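Local coordinates for protein putative Xylose isomerase (Rhodospirillum rubrum, PDB 3QXB) that binds iron and manganese ions and is probably an isomerase of the xylose isomerase-like TIM-barrel family, at residues 20-33 with 282-295. Numbering follows the deposited sequence.
With FE (Fe (III) ion), chain E; EDO (1,2-ethanediol), chain K.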
loop_
_atom_site.group_PDB
_atom_site.type_symbol
_atom_site.label_atom_id
_atom_site.label_comp_id
_atom_site.label_asym_id
_atom_site.label_seq_id
_atom_site.Cartn_x
_atom_site.Cartn_y
_atom_site.Cartn_z
HETATM N N MSE A 20 -5.544 4.339 -30.288
HETATM C CA MSE A 20 -6.284 4.128 -29.053
HETATM C C MSE A 20 -6.061 5.302 -28.091
HETATM O O MSE A 20 -5.049 6.006 -28.174
HETATM C CB MSE A 20 -5.891 2.790 -28.401
HETATM C CG MSE A 20 -4.394 2.655 -27.956
HETATM SE SE MSE A 20 -3.802 0.884 -27.365
HETATM C CE MSE A 20 -1.985 1.071 -27.961
ATOM N N LYS A 21 -7.020 5.509 -27.185
ATOM C CA LYS A 21 -7.003 6.637 -26.285
ATOM C C LYS A 21 -6.187 6.195 -25.083
ATOM O O LYS A 21 -6.644 5.429 -24.241
ATOM C CB LYS A 21 -8.422 7.064 -25.865
ATOM C CG LYS A 21 -8.461 8.306 -24.942
ATOM C CD LYS A 21 -9.884 8.600 -24.542
ATOM C CE LYS A 21 -10.038 9.747 -23.577
ATOM N NZ LYS A 21 -11.383 9.713 -22.928
ATOM N N LEU A 22 -4.958 6.671 -25.042
ATOM C CA LEU A 22 -4.064 6.344 -23.966
ATOM C C LEU A 22 -4.142 7.416 -22.901
ATOM O O LEU A 22 -4.280 8.615 -23.213
ATOM C CB LEU A 22 -2.624 6.266 -24.468
ATOM C CG LEU A 22 -2.301 5.199 -25.499
ATOM C CD1 LEU A 22 -0.868 5.445 -26.009
ATOM C CD2 LEU A 22 -2.484 3.793 -24.918
ATOM N N GLY A 23 -4.036 6.970 -21.648
ATOM C CA GLY A 23 -3.933 7.859 -20.528
ATOM C C GLY A 23 -2.922 7.300 -19.509
ATOM O O GLY A 23 -2.380 6.202 -19.696
ATOM N N VAL A 24 -2.649 8.041 -18.438
ATOM C CA VAL A 24 -1.815 7.500 -17.367
ATOM C C VAL A 24 -2.416 7.646 -15.973
ATOM O O VAL A 24 -2.938 8.683 -15.618
ATOM C CB VAL A 24 -0.369 8.096 -17.459
ATOM C CG1 VAL A 24 -0.365 9.639 -17.263
ATOM C CG2 VAL A 24 0.561 7.382 -16.488
ATOM N N ASN A 25 -2.345 6.583 -15.176
ATOM C CA ASN A 25 -2.632 6.662 -13.766
ATOM C C ASN A 25 -1.323 7.077 -13.081
ATOM O O ASN A 25 -0.249 6.541 -13.339
ATOM C CB ASN A 25 -3.178 5.319 -13.253
ATOM C CG ASN A 25 -3.385 5.301 -11.767
ATOM O OD1 ASN A 25 -2.453 5.488 -11.025
ATOM N ND2 ASN A 25 -4.634 5.100 -11.318
ATOM N N LEU A 26 -1.439 8.043 -12.187
ATOM C CA LEU A 26 -0.285 8.657 -11.525
ATOM C C LEU A 26 0.403 7.773 -10.500
ATOM O O LEU A 26 1.391 8.212 -9.874
ATOM C CB LEU A 26 -0.707 9.999 -10.913
ATOM C CG LEU A 26 -1.150 11.026 -11.962
ATOM C CD1 LEU A 26 -1.549 12.328 -11.311
ATOM C CD2 LEU A 26 -0.067 11.266 -12.992
ATOM N N CYS A 27 -0.049 6.526 -10.341
ATOM C CA CYS A 27 0.630 5.561 -9.429
ATOM C C CYS A 27 2.147 5.460 -9.653
ATOM O O CYS A 27 2.908 5.227 -8.716
ATOM C CB CYS A 27 0.028 4.162 -9.548
ATOM S SG CYS A 27 0.108 3.507 -11.204
ATOM N N PHE A 28 2.603 5.648 -10.888
ATOM C CA PHE A 28 4.028 5.523 -11.187
ATOM C C PHE A 28 4.848 6.608 -10.506
ATOM O O PHE A 28 6.060 6.436 -10.356
ATOM C CB PHE A 28 4.263 5.620 -12.713
ATOM C CG PHE A 28 4.240 7.040 -13.223
ATOM C CD1 PHE A 28 3.044 7.635 -13.621
ATOM C CD2 PHE A 28 5.396 7.793 -13.280
ATOM C CE1 PHE A 28 3.030 8.950 -14.072
ATOM C CE2 PHE A 28 5.384 9.108 -13.728
ATOM C CZ PHE A 28 4.198 9.689 -14.100
ATOM N N ALA A 29 4.201 7.714 -10.093
ATOM C CA ALA A 29 4.848 8.904 -9.513
ATOM C C ALA A 29 4.809 8.977 -8.003
ATOM O O ALA A 29 5.395 9.890 -7.396
ATOM C CB ALA A 29 4.225 10.192 -10.088
ATOM N N VAL A 30 4.110 8.032 -7.396
ATOM C CA VAL A 30 3.905 8.022 -5.923
ATOM C C VAL A 30 5.233 8.141 -5.185
ATOM O O VAL A 30 6.216 7.500 -5.586
ATOM C CB VAL A 30 3.123 6.770 -5.495
ATOM C CG1 VAL A 30 3.218 6.534 -3.962
ATOM C CG2 VAL A 30 1.682 6.863 -6.019
ATOM N N LYS A 31 5.243 9.053 -4.201
ATOM C CA LYS A 31 6.394 9.410 -3.367
ATOM C C LYS A 31 7.507 10.189 -4.070
ATOM O O LYS A 31 8.411 10.704 -3.387
ATOM C CB LYS A 31 7.040 8.192 -2.685
ATOM C CG LYS A 31 6.095 7.252 -1.931
ATOM C CD LYS A 31 6.832 6.276 -1.014
ATOM C CE LYS A 31 7.250 6.975 0.262
ATOM N NZ LYS A 31 7.680 6.018 1.365
ATOM N N ARG A 32 7.475 10.278 -5.397
ATOM C CA ARG A 32 8.623 10.824 -6.150
ATOM C C ARG A 32 8.381 12.254 -6.693
ATOM O O ARG A 32 8.843 13.237 -6.076
ATOM C CB ARG A 32 9.045 9.865 -7.274
ATOM C CG ARG A 32 9.272 8.379 -6.833
ATOM C CD ARG A 32 9.432 7.497 -8.032
ATOM N NE ARG A 32 9.379 6.063 -7.712
ATOM C CZ ARG A 32 10.437 5.288 -7.502
ATOM N NH1 ARG A 32 11.672 5.778 -7.589
ATOM N NH2 ARG A 32 10.266 3.998 -7.242
ATOM N N TRP A 33 7.709 12.391 -7.835
ATOM C CA TRP A 33 7.574 13.711 -8.494
ATOM C C TRP A 33 6.299 14.345 -7.950
ATOM O O TRP A 33 5.231 14.243 -8.548
ATOM C CB TRP A 33 7.587 13.622 -10.037
ATOM C CG TRP A 33 8.819 12.967 -10.544
ATOM C CD1 TRP A 33 10.019 13.550 -10.741
ATOM C CD2 TRP A 33 8.974 11.593 -10.890
ATOM N NE1 TRP A 33 10.928 12.636 -11.179
ATOM C CE2 TRP A 33 10.322 11.417 -11.281
ATOM C CE3 TRP A 33 8.115 10.482 -10.897
ATOM C CZ2 TRP A 33 10.844 10.181 -11.671
ATOM C CZ3 TRP A 33 8.635 9.236 -11.320
ATOM C CH2 TRP A 33 9.989 9.106 -11.691
ATOM N N THR A 282 -10.927 5.376 -21.869
ATOM C CA THR A 282 -9.467 5.557 -21.764
ATOM C C THR A 282 -8.743 4.303 -21.265
ATOM O O THR A 282 -9.164 3.645 -20.318
ATOM C CB THR A 282 -9.144 6.769 -20.848
ATOM O OG1 THR A 282 -10.007 7.852 -21.215
ATOM C CG2 THR A 282 -7.654 7.229 -20.974
ATOM N N PHE A 283 -7.670 3.964 -21.959
ATOM C CA PHE A 283 -6.751 2.932 -21.542
ATOM C C PHE A 283 -5.687 3.662 -20.695
ATOM O O PHE A 283 -4.708 4.235 -21.240
ATOM C CB PHE A 283 -6.070 2.311 -22.753
ATOM C CG PHE A 283 -6.851 1.247 -23.494
ATOM C CD1 PHE A 283 -8.210 0.997 -23.301
ATOM C CD2 PHE A 283 -6.197 0.508 -24.469
ATOM C CE1 PHE A 283 -8.881 0.029 -24.052
ATOM C CE2 PHE A 283 -6.850 -0.468 -25.208
ATOM C CZ PHE A 283 -8.185 -0.722 -25.014
ATOM N N PHE A 284 -5.882 3.671 -19.373
ATOM C CA PHE A 284 -4.922 4.239 -18.446
ATOM C C PHE A 284 -3.816 3.232 -18.100
ATOM O O PHE A 284 -4.096 2.171 -17.534
ATOM C CB PHE A 284 -5.599 4.637 -17.122
ATOM C CG PHE A 284 -6.630 5.736 -17.233
ATOM C CD1 PHE A 284 -6.263 7.054 -17.396
ATOM C CD2 PHE A 284 -7.968 5.451 -17.138
ATOM C CE1 PHE A 284 -7.238 8.061 -17.449
ATOM C CE2 PHE A 284 -8.928 6.461 -17.173
ATOM C CZ PHE A 284 -8.555 7.744 -17.321
ATOM N N ALA A 285 -2.573 3.590 -18.397
ATOM C CA ALA A 285 -1.439 2.782 -18.014
ATOM C C ALA A 285 -1.335 2.861 -16.515
ATOM O O ALA A 285 -1.264 3.964 -15.985
ATOM C CB ALA A 285 -0.149 3.294 -18.626
ATOM N N GLU A 286 -1.322 1.692 -15.881
ATOM C CA GLU A 286 -1.189 1.549 -14.444
ATOM C C GLU A 286 -0.008 0.636 -14.151
ATOM O O GLU A 286 -0.148 -0.594 -14.031
ATOM C CB GLU A 286 -2.464 1.021 -13.780
ATOM C CG GLU A 286 -2.373 1.119 -12.263
ATOM C CD GLU A 286 -3.482 0.401 -11.515
ATOM O OE1 GLU A 286 -4.055 -0.554 -12.023
ATOM O OE2 GLU A 286 -3.763 0.811 -10.377
ATOM N N ILE A 287 1.149 1.284 -14.040
ATOM C CA ILE A 287 2.438 0.617 -13.979
ATOM C C ILE A 287 2.969 0.842 -12.576
ATOM O O ILE A 287 3.001 1.983 -12.085
ATOM C CB ILE A 287 3.465 1.140 -15.046
ATOM C CG1 ILE A 287 2.826 1.262 -16.449
ATOM C CG2 ILE A 287 4.731 0.240 -15.039
ATOM C CD1 ILE A 287 2.248 -0.013 -17.007
ATOM N N LEU A 288 3.352 -0.248 -11.926
ATOM C CA LEU A 288 3.840 -0.187 -10.565
ATOM C C LEU A 288 5.352 -0.511 -10.525
ATOM O O LEU A 288 5.851 -1.425 -11.210
ATOM C CB LEU A 288 3.025 -1.124 -9.676
ATOM C CG LEU A 288 1.550 -0.720 -9.442
ATOM C CD1 LEU A 288 0.867 -1.834 -8.655
ATOM C CD2 LEU A 288 1.392 0.645 -8.730
ATOM N N TYR A 289 6.081 0.304 -9.785
ATOM C CA TYR A 289 7.509 0.166 -9.694
ATOM C C TYR A 289 7.845 -0.063 -8.241
ATOM O O TYR A 289 7.231 0.547 -7.338
ATOM C CB TYR A 289 8.193 1.430 -10.196
ATOM C CG TYR A 289 8.132 1.618 -11.675
ATOM C CD1 TYR A 289 7.119 2.377 -12.269
ATOM C CD2 TYR A 289 9.103 1.054 -12.503
ATOM C CE1 TYR A 289 7.056 2.548 -13.647
ATOM C CE2 TYR A 289 9.042 1.218 -13.875
ATOM C CZ TYR A 289 8.002 1.979 -14.441
ATOM O OH TYR A 289 7.922 2.209 -15.794
ATOM N N PRO A 290 8.817 -0.944 -7.987
ATOM C CA PRO A 290 9.276 -1.095 -6.598
ATOM C C PRO A 290 9.659 0.278 -5.998
ATOM O O PRO A 290 10.193 1.102 -6.706
ATOM C CB PRO A 290 10.531 -1.959 -6.743
ATOM C CG PRO A 290 10.444 -2.590 -8.126
ATOM C CD PRO A 290 9.740 -1.568 -8.953
ATOM N N PHE A 291 9.359 0.529 -4.715
ATOM C CA PHE A 291 9.780 1.771 -4.053
ATOM C C PHE A 291 11.296 2.022 -4.201
ATOM O O PHE A 291 11.742 3.143 -4.428
ATOM C CB PHE A 291 9.456 1.694 -2.543
ATOM C CG PHE A 291 7.953 1.686 -2.228
ATOM C CD1 PHE A 291 7.157 2.795 -2.508
ATOM C CD2 PHE A 291 7.360 0.582 -1.606
ATOM C CE1 PHE A 291 5.810 2.796 -2.218
ATOM C CE2 PHE A 291 5.991 0.581 -1.293
ATOM C CZ PHE A 291 5.214 1.681 -1.612
ATOM N N GLU A 292 12.067 0.943 -4.092
ATOM C CA GLU A 292 13.525 1.018 -4.051
ATOM C C GLU A 292 14.169 1.243 -5.446
ATOM O O GLU A 292 15.374 1.457 -5.550
ATOM C CB GLU A 292 14.097 -0.213 -3.352
ATOM C CG GLU A 292 13.833 -1.532 -4.022
ATOM C CD GLU A 292 12.511 -2.189 -3.578
ATOM O OE1 GLU A 292 11.532 -1.475 -3.171
ATOM O OE2 GLU A 292 12.462 -3.428 -3.647
ATOM N N ALA A 293 13.372 1.209 -6.506
ATOM C CA ALA A 293 13.893 1.563 -7.813
ATOM C C ALA A 293 14.230 3.059 -7.823
ATOM O O ALA A 293 13.555 3.860 -7.189
ATOM C CB ALA A 293 12.894 1.235 -8.918
ATOM N N ARG A 294 15.267 3.432 -8.568
ATOM C CA ARG A 294 15.740 4.814 -8.595
ATOM C C ARG A 294 14.835 5.683 -9.474
ATOM O O ARG A 294 14.372 5.226 -10.477
ATOM C CB ARG A 294 17.166 4.842 -9.117
ATOM C CG ARG A 294 18.118 4.195 -8.136
ATOM C CD ARG A 294 19.377 3.793 -8.780
ATOM N NE ARG A 294 20.101 4.920 -9.326
ATOM C CZ ARG A 294 20.406 5.088 -10.620
ATOM N NH1 ARG A 294 20.045 4.211 -11.559
ATOM N NH2 ARG A 294 21.115 6.153 -10.984
ATOM N N ASP A 295 14.616 6.931 -9.039
ATOM C CA ASP A 295 13.764 7.902 -9.744
ATOM C C ASP A 295 14.068 7.948 -11.234
ATOM O O ASP A 295 13.187 7.791 -12.044
ATOM C CB ASP A 295 13.939 9.307 -9.126
ATOM C CG ASP A 295 13.329 9.410 -7.685
ATOM O OD1 ASP A 295 12.651 8.471 -7.221
ATOM O OD2 ASP A 295 13.543 10.432 -7.026
HETATM FE FE FE E . -5.897 -1.518 -11.714
HETATM C C1 EDO K . 8.347 -2.300 -13.524
HETATM O O1 EDO K . 8.558 -2.984 -12.314
HETATM C C2 EDO K . 8.275 -3.415 -14.533
HETATM O O2 EDO K . 7.708 -2.865 -15.682
HETATM O O HOH W 1 1.259 4.273 -14.549
HETATM O O HOH W 2 4.805 2.781 -8.807
HETATM O O HOH W 3 7.601 3.218 -6.651
HETATM O O HOH W 4 -4.879 -2.632 -9.951
HETATM O O HOH W 5 -6.257 -0.137 -9.938
#
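Strands 22-25 and 283-285, the first and last of the TIM barrel, pair in parallel here and close the eight-stranded sheet. Four backbone hydrogen bonds join them, two of them made by Gly-23. Gly-23 has no side chain, and a CB there would clash with Thr-282 CG2 and the Phe-284 ring. That methyl lies 3.6 Å above the centre of the Phe-284 ring. At the start of the strands, SE of Met-20, a selenomethionine, lies 3.8 Å from Phe-283 CD2, an oblique Met-aromatic contact. Past the strands direct backbone pairing ends, and water 1 links Asn-25 O, Ala-285 O and Ile-287 N. Cys-27 SG sits 3.6 Å from Glu-286 CG. Glu-286 turns CG away from the backbone N (chi1 -170°) and stays extended, which carries OE1 to the iron, 2.1 Å away. Glu-178, Asp-213 and His-244 also bind this ion. Farther on, the extended Arg-32 side chain reaches the loop before helix 295-310 and the helix's first residue. Its NH1 donates to Ala-293 O at 2.7 Å, in the guanidinium plane, and to Asp-295 OD1 at 2.9 Å in a salt bridge. The carboxylate uses its anti lone pair, its plane turned 75° from the guanidinium. NH2 also donates to water 3, bound to Tyr-289 O. A leucine in place of Arg-32 would probably leave Asp-295 without this counter-charge and the Ala-293 carbonyl without this donor. Backbone bonds thus seal the barrel beside the metal ligand Glu-286, while one arginine ties down the loop that follows strand 283-285 and the start of helix 295-310 by charge and hydrogen bonds.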